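Local coordinates for protein choline dehydrogenase and related flavoproteins (Aspergillus oryzae, PDB 3Q9T) that oxidises formate as a formate oxidase of the glucose-methanol-choline oxidoreductase family, carrying an 8-formyl-FAD cofactor at its catalytic site, at residues H6-V10 with H573-Y577; A26-T32 with K218-T222; N97-W101 with C199-I203; G351-L355 with L394-M399. One frame throughout, in Å; residues are numbered along the deposited sequence.

Interaction 1: H6-V10 with H573-Y577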
# COMPACT_ATOMS: atom_id res chain seq x y z
N HIS A 6 -10.21 -30.83 31.77
CA HIS A 6 -8.83 -30.66 32.21
C HIS A 6 -7.90 -31.58 31.42
O HIS A 6 -8.28 -32.70 31.06
CB HIS A 6 -8.70 -31.00 33.70
CG HIS A 6 -9.20 -29.92 34.62
ND1 HIS A 6 -8.41 -29.35 35.59
CD2 HIS A 6 -10.41 -29.31 34.70
CE1 HIS A 6 -9.10 -28.42 36.22
NE2 HIS A 6 -10.32 -28.38 35.71
N PHE A 7 -6.70 -31.11 31.13
CA PHE A 7 -5.70 -31.94 30.48
C PHE A 7 -4.38 -31.61 31.14
O PHE A 7 -4.23 -30.49 31.65
CB PHE A 7 -5.63 -31.62 28.98
CG PHE A 7 -6.93 -31.82 28.26
CD1 PHE A 7 -7.16 -32.96 27.52
CD2 PHE A 7 -7.92 -30.84 28.30
CE1 PHE A 7 -8.37 -33.15 26.84
CE2 PHE A 7 -9.12 -31.02 27.63
CZ PHE A 7 -9.35 -32.18 26.89
N ASP A 8 -3.44 -32.55 31.16
CA ASP A 8 -2.09 -32.26 31.65
C ASP A 8 -1.47 -31.07 30.92
O ASP A 8 -0.92 -30.15 31.55
CB ASP A 8 -1.17 -33.48 31.49
CG ASP A 8 -1.28 -34.46 32.66
OD1 ASP A 8 -2.02 -34.18 33.62
OD2 ASP A 8 -0.61 -35.52 32.61
N PHE A 9 -1.55 -31.09 29.59
CA PHE A 9 -0.96 -30.02 28.79
C PHE A 9 -1.92 -29.53 27.73
O PHE A 9 -2.55 -30.32 27.02
CB PHE A 9 0.33 -30.48 28.11
CG PHE A 9 1.42 -30.83 29.07
CD1 PHE A 9 2.09 -29.84 29.76
CD2 PHE A 9 1.76 -32.16 29.29
CE1 PHE A 9 3.09 -30.17 30.64
CE2 PHE A 9 2.77 -32.50 30.18
CZ PHE A 9 3.43 -31.51 30.87
N VAL A 10 -2.02 -28.20 27.63
CA VAL A 10 -2.84 -27.59 26.59
C VAL A 10 -1.92 -26.86 25.61
O VAL A 10 -1.14 -26.01 26.02
CB VAL A 10 -3.86 -26.60 27.18
CG1 VAL A 10 -4.58 -25.86 26.08
CG2 VAL A 10 -4.87 -27.34 28.10
N HIS A 573 8.87 -32.15 34.56
CA HIS A 573 7.87 -33.04 35.15
C HIS A 573 8.36 -34.49 35.30
O HIS A 573 7.90 -35.41 34.62
CB HIS A 573 6.56 -32.95 34.38
CG HIS A 573 6.00 -31.56 34.34
ND1 HIS A 573 5.10 -31.09 35.27
CD2 HIS A 573 6.26 -30.52 33.51
CE1 HIS A 573 4.82 -29.83 35.01
NE2 HIS A 573 5.51 -29.46 33.94
N LYS A 574 9.30 -34.66 36.22
CA LYS A 574 9.91 -35.96 36.50
C LYS A 574 8.88 -37.06 36.69
O LYS A 574 9.03 -38.16 36.15
CB LYS A 574 10.78 -35.87 37.77
CG LYS A 574 12.26 -35.65 37.52
CD LYS A 574 12.52 -34.41 36.71
CE LYS A 574 13.99 -34.01 36.80
NZ LYS A 574 14.40 -33.83 38.23
N ASP A 575 7.84 -36.77 37.46
CA ASP A 575 6.84 -37.79 37.76
C ASP A 575 6.15 -38.31 36.50
O ASP A 575 5.57 -39.40 36.51
CB ASP A 575 5.82 -37.27 38.79
CG ASP A 575 4.89 -36.23 38.22
OD1 ASP A 575 3.69 -36.25 38.57
OD2 ASP A 575 5.36 -35.39 37.43
N LEU A 576 6.20 -37.55 35.41
CA LEU A 576 5.56 -37.98 34.17
C LEU A 576 6.54 -38.54 33.15
O LEU A 576 6.17 -39.36 32.32
CB LEU A 576 4.72 -36.86 33.53
CG LEU A 576 3.48 -36.36 34.31
CD1 LEU A 576 2.73 -35.30 33.53
CD2 LEU A 576 2.56 -37.52 34.67
N TYR A 577 7.80 -38.09 33.19
CA TYR A 577 8.77 -38.50 32.17
C TYR A 577 10.03 -39.21 32.69
O TYR A 577 10.75 -39.83 31.92
CB TYR A 577 9.12 -37.30 31.26
CG TYR A 577 7.88 -36.79 30.56
CD1 TYR A 577 7.24 -35.63 30.99
CD2 TYR A 577 7.33 -37.49 29.50
CE1 TYR A 577 6.10 -35.18 30.37
CE2 TYR A 577 6.19 -37.05 28.87
CZ TYR A 577 5.58 -35.90 29.31
OH TYR A 577 4.44 -35.47 28.67
OXT TYR A 577 10.37 -39.20 33.88
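H573, the first residue to leave helical geometry after helix 555-572, sets its imidazole across the end of the F9 ring. The two ring planes stand at 85° with centroids 5.5 Å apart, and F9 CZ lies 4.0 Å from H573 CD2 over the imidazole face, which defines a T-shaped (edge-to-face) pair with F9 supplying the edge. The imidazole nitrogens are engaged by E261, through NE2, and by R260, through ND1, so the ring is held by strand 261-264, next to that of F9, and by the residue just before it. K574 and D575 carry the chain round a turn, closed by a 2.8 Å hydrogen bond from L576 N to H573 O, and D575 forms a salt bridge with R260. This turn ends the polypeptide beside its beginning: strand 9-12, to which F9 belongs, is the middle strand of the five-stranded parallel sheet in the Rossmann-type FAD-binding domain, and D8 marks the corner where the chain passes into it from strand 6-7. L576 points its side chain at that corner, with CD1 3.5 Å from D8 OD2 and 4.4 Å from F9 CE2. The CA-to-CB bond of Y577, the C-terminal residue, points sideways, yet the ring reaches F9: Y577 CE1 is 4.3 Å and OH 3.7 Å from F9 CE2. The same hydroxyl is hydrogen-bonded to L25 O, at the end of helix 16-25.

Interaction 2: A26-T32 with K218-T222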
# COMPACT_ATOMS: atom_id res chain seq x y z
N ALA A 26 2.99 -36.21 24.20
CA ALA A 26 2.11 -37.37 24.12
C ALA A 26 2.85 -38.72 24.04
O ALA A 26 2.21 -39.77 24.09
CB ALA A 26 1.15 -37.22 22.93
N GLU A 27 4.17 -38.70 23.90
CA GLU A 27 4.90 -39.97 23.78
C GLU A 27 4.77 -40.86 25.03
O GLU A 27 4.94 -42.08 24.96
CB GLU A 27 6.37 -39.74 23.40
CG GLU A 27 6.57 -39.43 21.92
CD GLU A 27 7.95 -38.84 21.63
OE1 GLU A 27 8.60 -38.36 22.57
OE2 GLU A 27 8.36 -38.84 20.44
N ASN A 28 4.49 -40.25 26.18
CA ASN A 28 3.98 -41.02 27.31
C ASN A 28 2.49 -41.15 27.13
O ASN A 28 1.76 -40.17 27.29
CB ASN A 28 4.27 -40.36 28.66
CG ASN A 28 3.70 -41.17 29.82
OD1 ASN A 28 2.89 -42.07 29.63
ND2 ASN A 28 4.13 -40.85 31.02
N PRO A 29 2.03 -42.35 26.76
CA PRO A 29 0.63 -42.56 26.36
C PRO A 29 -0.34 -42.19 27.48
O PRO A 29 -1.53 -41.99 27.23
CB PRO A 29 0.57 -44.06 26.07
CG PRO A 29 1.72 -44.64 26.84
CD PRO A 29 2.80 -43.60 26.79
N ASN A 30 0.17 -42.06 28.70
CA ASN A 30 -0.66 -41.69 29.84
C ASN A 30 -0.86 -40.19 30.04
O ASN A 30 -1.72 -39.77 30.81
CB ASN A 30 -0.07 -42.28 31.11
CG ASN A 30 0.02 -43.78 31.06
OD1 ASN A 30 -0.99 -44.48 30.96
ND2 ASN A 30 1.24 -44.29 31.13
N VAL A 31 -0.06 -39.38 29.37
CA VAL A 31 -0.17 -37.94 29.53
C VAL A 31 -1.30 -37.42 28.64
O VAL A 31 -1.34 -37.74 27.45
CB VAL A 31 1.18 -37.25 29.24
CG1 VAL A 31 1.01 -35.75 29.19
CG2 VAL A 31 2.22 -37.66 30.31
N THR A 32 -2.23 -36.67 29.20
CA THR A 32 -3.32 -36.10 28.40
C THR A 32 -2.93 -34.76 27.80
O THR A 32 -2.48 -33.86 28.51
CB THR A 32 -4.60 -35.88 29.21
OG1 THR A 32 -4.28 -35.26 30.46
CG2 THR A 32 -5.32 -37.20 29.44
N LYS A 218 -2.75 -40.81 18.13
CA LYS A 218 -2.37 -40.76 19.54
C LYS A 218 -3.59 -40.39 20.37
O LYS A 218 -3.99 -39.23 20.43
CB LYS A 218 -1.20 -39.80 19.74
CG LYS A 218 0.01 -40.22 18.93
CD LYS A 218 1.10 -39.19 18.94
CE LYS A 218 2.19 -39.59 17.96
NZ LYS A 218 3.41 -38.74 18.11
N PRO A 219 -4.21 -41.39 20.99
CA PRO A 219 -5.52 -41.22 21.62
C PRO A 219 -5.44 -40.42 22.90
O PRO A 219 -6.48 -40.08 23.45
CB PRO A 219 -5.96 -42.66 21.92
CG PRO A 219 -4.68 -43.42 22.06
CD PRO A 219 -3.71 -42.78 21.10
N ASN A 220 -4.24 -40.12 23.38
CA ASN A 220 -4.10 -39.23 24.52
C ASN A 220 -4.08 -37.75 24.10
O ASN A 220 -4.09 -36.85 24.95
CB ASN A 220 -2.88 -39.59 25.40
CG ASN A 220 -1.61 -39.77 24.59
OD1 ASN A 220 -1.66 -40.16 23.43
ND2 ASN A 220 -0.46 -39.49 25.21
N ILE A 221 -4.06 -37.50 22.80
CA ILE A 221 -4.19 -36.13 22.31
C ILE A 221 -5.62 -35.85 21.91
O ILE A 221 -6.16 -36.53 21.04
CB ILE A 221 -3.29 -35.85 21.08
CG1 ILE A 221 -1.82 -36.12 21.42
CG2 ILE A 221 -3.49 -34.42 20.61
CD1 ILE A 221 -0.85 -35.86 20.29
N THR A 222 -6.24 -34.87 22.56
CA THR A 222 -7.55 -34.41 22.12
C THR A 222 -7.35 -33.24 21.16
O THR A 222 -6.71 -32.24 21.49
CB THR A 222 -8.48 -34.01 23.29
OG1 THR A 222 -8.70 -35.14 24.14
CG2 THR A 222 -9.83 -33.53 22.77
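One side-chain amide, that of N220, reaches into the bend of a neighbouring loop and bonds to backbone carbonyls on two sides of it. N220 ND2 donates to A26 O at 2.9 Å with a nearly straight N-H...O angle of 170°, and to V31 O at 3.0 Å and 143°. With 113 Å² covered by 26-32, N220 has the largest share of this contact. Its position is set by a type I beta turn from K218 to I221, closed by I221 N to K218 O at 2.9 Å. The opposing loop has its own type I turn from N28 to V31, with V31 N to N28 O at 2.9 Å, reinforced by an Asx turn in which N28 OD1 accepts from N30 N at 2.9 Å; N28 ND2 is hydrogen-bonded to L576 O. A26 CB makes apolar contact with I221 CG1 at 3.5 Å, and P29 O approaches N220 CB to 3.3 Å, a close van der Waals contact. The loop joins helix 16-25 to strand 33-36, within the beta-alpha-beta unit of the Rossmann-type fold, and K218-T222 leads into strand 221-224, the neighbour of strand 33-36 at the sheet's edge. Backbone hydrogen bonds of N220 and T222 with V33 begin that parallel pairing. Because both acceptors of ND2 are main-chain oxygens, these two bonds fix the path of the loop backbone, while the A26 methyl adds apolar contact.

Interaction 3: N97-W101 with C199-I203. With FAY ([(2R,3S,4R,5R)-5-(6-amino-9H-purin-9-yl)-3,4-dihydroxytetrahydrofuran-2-yl]methyl (2R,3S,4S)-5-(8-formyl-7-methyl-2,4-dioxo-3,4-dihydrobenzo[g]pteridin-10(2H)-yl)-2,3,4-trihydroxypentyl dihydrogen diphosphate), chain D.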
# COMPACT_ATOMS: atom_id res chain seq x y z
N ASN A 97 3.40 -23.97 3.44
CA ASN A 97 4.72 -23.39 3.14
C ASN A 97 5.39 -24.02 1.92
O ASN A 97 4.82 -24.90 1.28
CB ASN A 97 5.64 -23.35 4.39
CG ASN A 97 6.25 -24.72 4.73
OD1 ASN A 97 6.21 -25.67 3.94
ND2 ASN A 97 6.85 -24.81 5.92
N TYR A 98 6.59 -23.53 1.57
CA TYR A 98 7.26 -24.00 0.34
C TYR A 98 8.44 -24.96 0.60
O TYR A 98 9.43 -25.01 -0.15
CB TYR A 98 7.60 -22.82 -0.60
CG TYR A 98 6.40 -21.92 -0.79
CD1 TYR A 98 6.52 -20.54 -0.77
CD2 TYR A 98 5.12 -22.47 -0.95
CE1 TYR A 98 5.41 -19.72 -0.91
CE2 TYR A 98 4.00 -21.66 -1.09
CZ TYR A 98 4.15 -20.28 -1.07
OH TYR A 98 3.05 -19.45 -1.19
N PHE A 99 8.33 -25.69 1.70
CA PHE A 99 8.98 -26.99 1.89
C PHE A 99 10.46 -26.98 2.26
O PHE A 99 10.91 -27.92 2.92
CB PHE A 99 8.78 -27.86 0.65
CG PHE A 99 7.38 -27.89 0.17
CD1 PHE A 99 6.41 -28.60 0.88
CD2 PHE A 99 7.02 -27.23 -0.98
CE1 PHE A 99 5.09 -28.64 0.43
CE2 PHE A 99 5.70 -27.26 -1.43
CZ PHE A 99 4.73 -27.96 -0.71
N THR A 100 11.20 -25.96 1.84
CA THR A 100 12.64 -25.95 2.06
C THR A 100 13.01 -26.19 3.52
O THR A 100 12.38 -25.67 4.44
CB THR A 100 13.31 -24.66 1.57
OG1 THR A 100 12.72 -24.23 0.34
CG2 THR A 100 14.80 -24.92 1.33
N TRP A 101 14.03 -27.01 3.71
CA TRP A 101 14.45 -27.44 5.03
C TRP A 101 15.92 -27.16 5.16
O TRP A 101 16.75 -27.88 4.58
CB TRP A 101 14.19 -28.93 5.20
CG TRP A 101 14.57 -29.50 6.54
CD1 TRP A 101 15.76 -30.06 6.87
CD2 TRP A 101 13.72 -29.62 7.70
NE1 TRP A 101 15.72 -30.50 8.17
CE2 TRP A 101 14.49 -30.25 8.70
CE3 TRP A 101 12.41 -29.24 7.99
CZ2 TRP A 101 13.98 -30.51 9.97
CZ3 TRP A 101 11.90 -29.50 9.24
CH2 TRP A 101 12.69 -30.13 10.23
N CYS A 199 18.81 -28.44 -2.38
CA CYS A 199 18.07 -28.28 -1.12
C CYS A 199 17.27 -29.51 -0.73
O CYS A 199 16.84 -30.29 -1.59
CB CYS A 199 17.12 -27.07 -1.19
SG CYS A 199 15.88 -27.13 -2.49
N CYS A 200 17.09 -29.68 0.57
CA CYS A 200 16.16 -30.68 1.08
C CYS A 200 14.80 -30.06 1.34
O CYS A 200 14.66 -28.84 1.40
CB CYS A 200 16.68 -31.32 2.35
SG CYS A 200 18.17 -32.28 2.09
N ASP A 201 13.79 -30.90 1.50
CA ASP A 201 12.44 -30.43 1.54
C ASP A 201 11.58 -31.25 2.47
O ASP A 201 11.85 -32.43 2.68
CB ASP A 201 11.85 -30.49 0.14
CG ASP A 201 12.36 -29.40 -0.74
OD1 ASP A 201 13.24 -29.68 -1.59
OD2 ASP A 201 11.89 -28.25 -0.58
N THR A 202 10.53 -30.63 3.01
CA THR A 202 9.51 -31.38 3.74
C THR A 202 8.52 -31.98 2.74
O THR A 202 7.30 -31.77 2.81
CB THR A 202 8.79 -30.51 4.80
OG1 THR A 202 8.43 -29.24 4.23
CG2 THR A 202 9.70 -30.30 6.03
N ILE A 203 9.10 -32.73 1.80
CA ILE A 203 8.34 -33.51 0.81
C ILE A 203 8.95 -34.91 0.73
O ILE A 203 10.17 -35.08 0.80
CB ILE A 203 8.41 -32.84 -0.58
CG1 ILE A 203 7.80 -31.42 -0.51
CG2 ILE A 203 7.70 -33.70 -1.61
CD1 ILE A 203 8.03 -30.56 -1.74
P FAY D . 4.83 -21.47 13.85
N1 FAY D . 9.95 -21.77 6.05
C2 FAY D . 10.83 -22.71 5.50
O2 FAY D . 11.67 -23.25 6.21
N3 FAY D . 10.47 -23.37 4.35
C4 FAY D . 9.62 -22.75 3.47
O4 FAY D . 9.85 -22.89 2.25
N5 FAY D . 7.86 -21.17 3.15
C6 FAY D . 5.81 -20.06 2.88
C7 FAY D . 4.69 -19.43 3.39
C8 FAY D . 4.60 -19.22 4.77
O8 FAY D . 3.12 -18.71 6.52
C9 FAY D . 5.57 -19.75 5.62
PA FAY D . 2.24 -21.49 12.70
C1' FAY D . 7.73 -20.57 7.45
C10 FAY D . 8.91 -21.28 5.30
N10 FAY D . 7.82 -20.66 5.93
N1A FAY D . -7.16 -19.14 17.78
O1A FAY D . 1.54 -20.48 11.85
C1B FAY D . -3.19 -21.17 15.00
O1P FAY D . 4.61 -22.72 14.67
C2' FAY D . 7.17 -21.87 8.07
O2' FAY D . 6.08 -22.26 7.32
C2A FAY D . -6.92 -20.48 17.50
O2A FAY D . 2.78 -22.66 11.94
C2B FAY D . -2.96 -21.05 13.50
O2B FAY D . -4.09 -21.44 12.74
O2P FAY D . 5.64 -20.44 14.62
C3' FAY D . 6.80 -21.98 9.59
O3' FAY D . 5.62 -22.72 9.88
N3A FAY D . -5.82 -20.85 16.74
C3B FAY D . -1.81 -22.01 13.30
O3B FAY D . -2.32 -23.32 13.20
O3P FAY D . 3.41 -20.78 13.52
C4' FAY D . 6.70 -20.67 10.33
O4' FAY D . 7.89 -19.96 10.02
C4A FAY D . -4.97 -19.90 16.28
C4B FAY D . -1.05 -21.94 14.61
O4B FAY D . -1.90 -21.30 15.54
C4X FAY D . 8.84 -21.69 3.96
C5' FAY D . 6.54 -20.91 11.86
O5' FAY D . 5.50 -21.75 12.38
C5A FAY D . -5.19 -18.55 16.56
C5B FAY D . 0.25 -21.18 14.44
O5B FAY D . 1.17 -22.03 13.81
C5X FAY D . 6.88 -20.39 3.71
C6A FAY D . -6.30 -18.17 17.31
N6A FAY D . -6.56 -16.87 17.50
N7A FAY D . -4.20 -17.84 15.99
C7M FAY D . 3.70 -18.83 2.43
C8A FAY D . -3.35 -18.69 15.36
C8M FAY D . 3.26 -18.91 5.33
C9A FAY D . 6.75 -20.30 5.11
N9A FAY D . -3.82 -19.96 15.53
O HOH W 1 5.83 -28.49 4.60
O HOH W 2 12.64 -26.22 -1.84
O HOH W 3 18.09 -27.64 2.31
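N97 faces both the cofactor and its own chain: ND2 donates to FAY O2' at 3.0 Å, while OD1 accepts from F99 N at 3.1 Å in an Asx turn. Water 1 extends this site to the second segment, lying 2.9 Å from N97 OD1 and 2.7 Å from T202 OG1; Q555, another FAD-binding residue, bonds to both side chains. Y98 turns away from 199-203 and lays a ring face over the flavin at FAY C6. At F99 the contact with 199-203 becomes direct. F99 O accepts from T202 N at 2.7 Å and 159°, with D201 CA also 3.2 Å away, and I203 CD1 sits 3.6 Å from the F99 ring centroid, 22° off the normal, a CH-pi contact. T100 forms an antiparallel, non-hydrogen-bonded pair with D201 (CA-CA 4.5 Å). Its other backbone edge serves the flavin: T100 O accepts from FAY N3 at 3.0 Å, and T100 N gives a weak bond to FAY O4 at 3.4 Å. Water 2 joins T100 OG1 to D201 OD2, at 3.0 and 2.5 Å. W101 N bonds to C200 O at 3.0 Å, and W101 CE3 packs 3.5 Å from T202 CG2. Main-chain bonds thus tie 97-101 to strand 195-204 while the same short segment reads the pyrimidine edge of the flavin, so cofactor recognition and sheet pairing are structurally coupled.

Interaction 4: G351-L355 with L394-M399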
# COMPACT_ATOMS: atom_id res chain seq x y z
N GLY A 351 7.95 -29.42 -5.35
CA GLY A 351 7.89 -28.10 -4.74
C GLY A 351 8.54 -27.01 -5.60
O GLY A 351 8.58 -25.85 -5.20
N LEU A 352 9.06 -27.41 -6.77
CA LEU A 352 9.53 -26.48 -7.81
C LEU A 352 10.78 -25.67 -7.47
O LEU A 352 11.15 -24.78 -8.21
CB LEU A 352 8.41 -25.52 -8.24
CG LEU A 352 7.05 -26.17 -8.47
CD1 LEU A 352 5.96 -25.13 -8.74
CD2 LEU A 352 7.13 -27.19 -9.60
N LEU A 353 11.43 -26.00 -6.36
CA LEU A 353 12.66 -25.33 -6.00
C LEU A 353 13.66 -26.45 -5.74
O LEU A 353 13.44 -27.25 -4.84
CB LEU A 353 12.45 -24.53 -4.72
CG LEU A 353 13.31 -23.29 -4.43
CD1 LEU A 353 13.30 -22.95 -2.94
CD2 LEU A 353 14.73 -23.40 -4.97
N GLU A 354 14.75 -26.52 -6.52
CA GLU A 354 15.68 -27.66 -6.41
C GLU A 354 17.12 -27.24 -6.15
O GLU A 354 17.88 -27.99 -5.53
CB GLU A 354 15.63 -28.53 -7.67
CG GLU A 354 14.24 -29.13 -7.93
CD GLU A 354 14.15 -29.83 -9.27
OE1 GLU A 354 14.96 -29.47 -10.16
OE2 GLU A 354 13.28 -30.73 -9.43
N LEU A 355 17.48 -26.07 -6.66
CA LEU A 355 18.77 -25.47 -6.40
C LEU A 355 18.58 -24.16 -5.66
O LEU A 355 17.74 -23.32 -6.04
CB LEU A 355 19.53 -25.23 -7.72
CG LEU A 355 20.02 -26.50 -8.39
CD1 LEU A 355 20.30 -26.27 -9.86
CD2 LEU A 355 21.25 -27.08 -7.67
N LEU A 394 19.31 -17.34 -2.42
CA LEU A 394 18.78 -17.20 -3.76
C LEU A 394 18.03 -18.46 -4.17
O LEU A 394 18.63 -19.51 -4.42
CB LEU A 394 19.90 -16.91 -4.75
CG LEU A 394 20.70 -15.68 -4.38
CD1 LEU A 394 21.89 -15.47 -5.35
CD2 LEU A 394 19.76 -14.47 -4.35
N ASP A 395 16.71 -18.35 -4.22
CA ASP A 395 15.86 -19.46 -4.62
C ASP A 395 15.56 -19.37 -6.09
O ASP A 395 15.00 -18.38 -6.56
CB ASP A 395 14.56 -19.47 -3.82
CG ASP A 395 14.81 -19.49 -2.33
OD1 ASP A 395 15.64 -20.32 -1.88
OD2 ASP A 395 14.19 -18.65 -1.63
N PHE A 396 15.91 -20.43 -6.81
CA PHE A 396 15.67 -20.49 -8.23
C PHE A 396 14.46 -21.36 -8.53
O PHE A 396 14.60 -22.54 -8.80
CB PHE A 396 16.91 -21.00 -8.94
CG PHE A 396 18.12 -20.15 -8.67
CD1 PHE A 396 18.33 -18.98 -9.38
CD2 PHE A 396 19.02 -20.50 -7.68
CE1 PHE A 396 19.42 -18.18 -9.11
CE2 PHE A 396 20.12 -19.70 -7.41
CZ PHE A 396 20.32 -18.54 -8.12
N VAL A 397 13.28 -20.75 -8.48
CA VAL A 397 12.03 -21.48 -8.68
C VAL A 397 11.85 -21.67 -10.17
O VAL A 397 11.90 -20.71 -10.93
CB VAL A 397 10.83 -20.71 -8.09
CG1 VAL A 397 9.55 -21.50 -8.25
CG2 VAL A 397 11.08 -20.40 -6.63
N CYS A 398 11.66 -22.91 -10.61
CA CYS A 398 11.65 -23.21 -12.04
C CYS A 398 10.29 -23.10 -12.68
O CYS A 398 9.89 -23.98 -13.45
CB CYS A 398 12.27 -24.60 -12.33
SG CYS A 398 11.51 -25.96 -11.45
N MET A 399 9.58 -22.02 -12.38
CA MET A 399 8.39 -21.63 -13.14
C MET A 399 7.91 -20.28 -12.63
O MET A 399 8.42 -19.78 -11.63
CB MET A 399 7.28 -22.70 -13.05
CG MET A 399 6.33 -22.58 -11.87
SD MET A 399 4.93 -23.75 -11.93
CE MET A 399 4.67 -23.90 -13.66
O HOH W 4 15.49 -25.12 -8.77
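Between 351-355 and 394-399 there is one direct backbone hydrogen bond, C398 N to L352 O at 3.1 Å and 165°, just beyond strand 394-397, where C398 forms the centre of an inverse gamma turn; V397 CA adds a CA-H...O contact to L352 O at 3.4 Å. The strand pairing continues further on, with L394 bonded to G357. The axes of strands 353-355 and 394-397 are 6.0 Å apart at closest approach, with their directions at 121°, well short of the 180° of an ideal antiparallel pair. Water bridges part of the splayed interface: water 4 accepts from E354 N at 2.8 Å and donates to F396 O at 2.7 Å. Among apolar contacts, L352, with 97 Å² covered, brings CD1 to 3.6 Å from M399 SD and CB to 4.2 Å from V397 CG1, while L353 CG lies 4.3 Å from V397 CG2. Helix 323-327 also packs on L352 and M399, through L326. L353 CD1 comes within 3.7 Å of D395 OD1, but the aspartate's charge is met by a salt bridge to R553. Both strands belong to the large mixed sheet that also holds strand 195-204, probably that of the GMC substrate-binding domain; the L353 side chain lies about 6 Å from bound FAY and packs on T100. One direct backbone bond, one water bridge and apolar side chains join the segments, so much of the contact is buried hydrophobic surface.

Interactions 1 and 2 belong to the periphery of the Rossmann-type sheet, their centres 10 Å apart and nearly 30 Å from the middle of the chain. They touch directly, through L576 O to N28 ND2 at 2.8 Å and D8 N to T32 OG1 at 2.9 Å, although one rests on aromatic packing and the other on amide-to-carbonyl bonds. Interactions 3 and 4 are fully buried, 11 Å apart between centres, and share the large mixed sheet, in which strands 195-204 and 353-358 are neighbours; T100 OG1 and L353 CD1 meet at 3.6 Å. Interaction 3 combines backbone pairing with waters and cofactor, whereas interaction 4 is mainly apolar. The centres of interactions 1 and 4 lie about 43 Å apart, on opposite sides of the chain's centre.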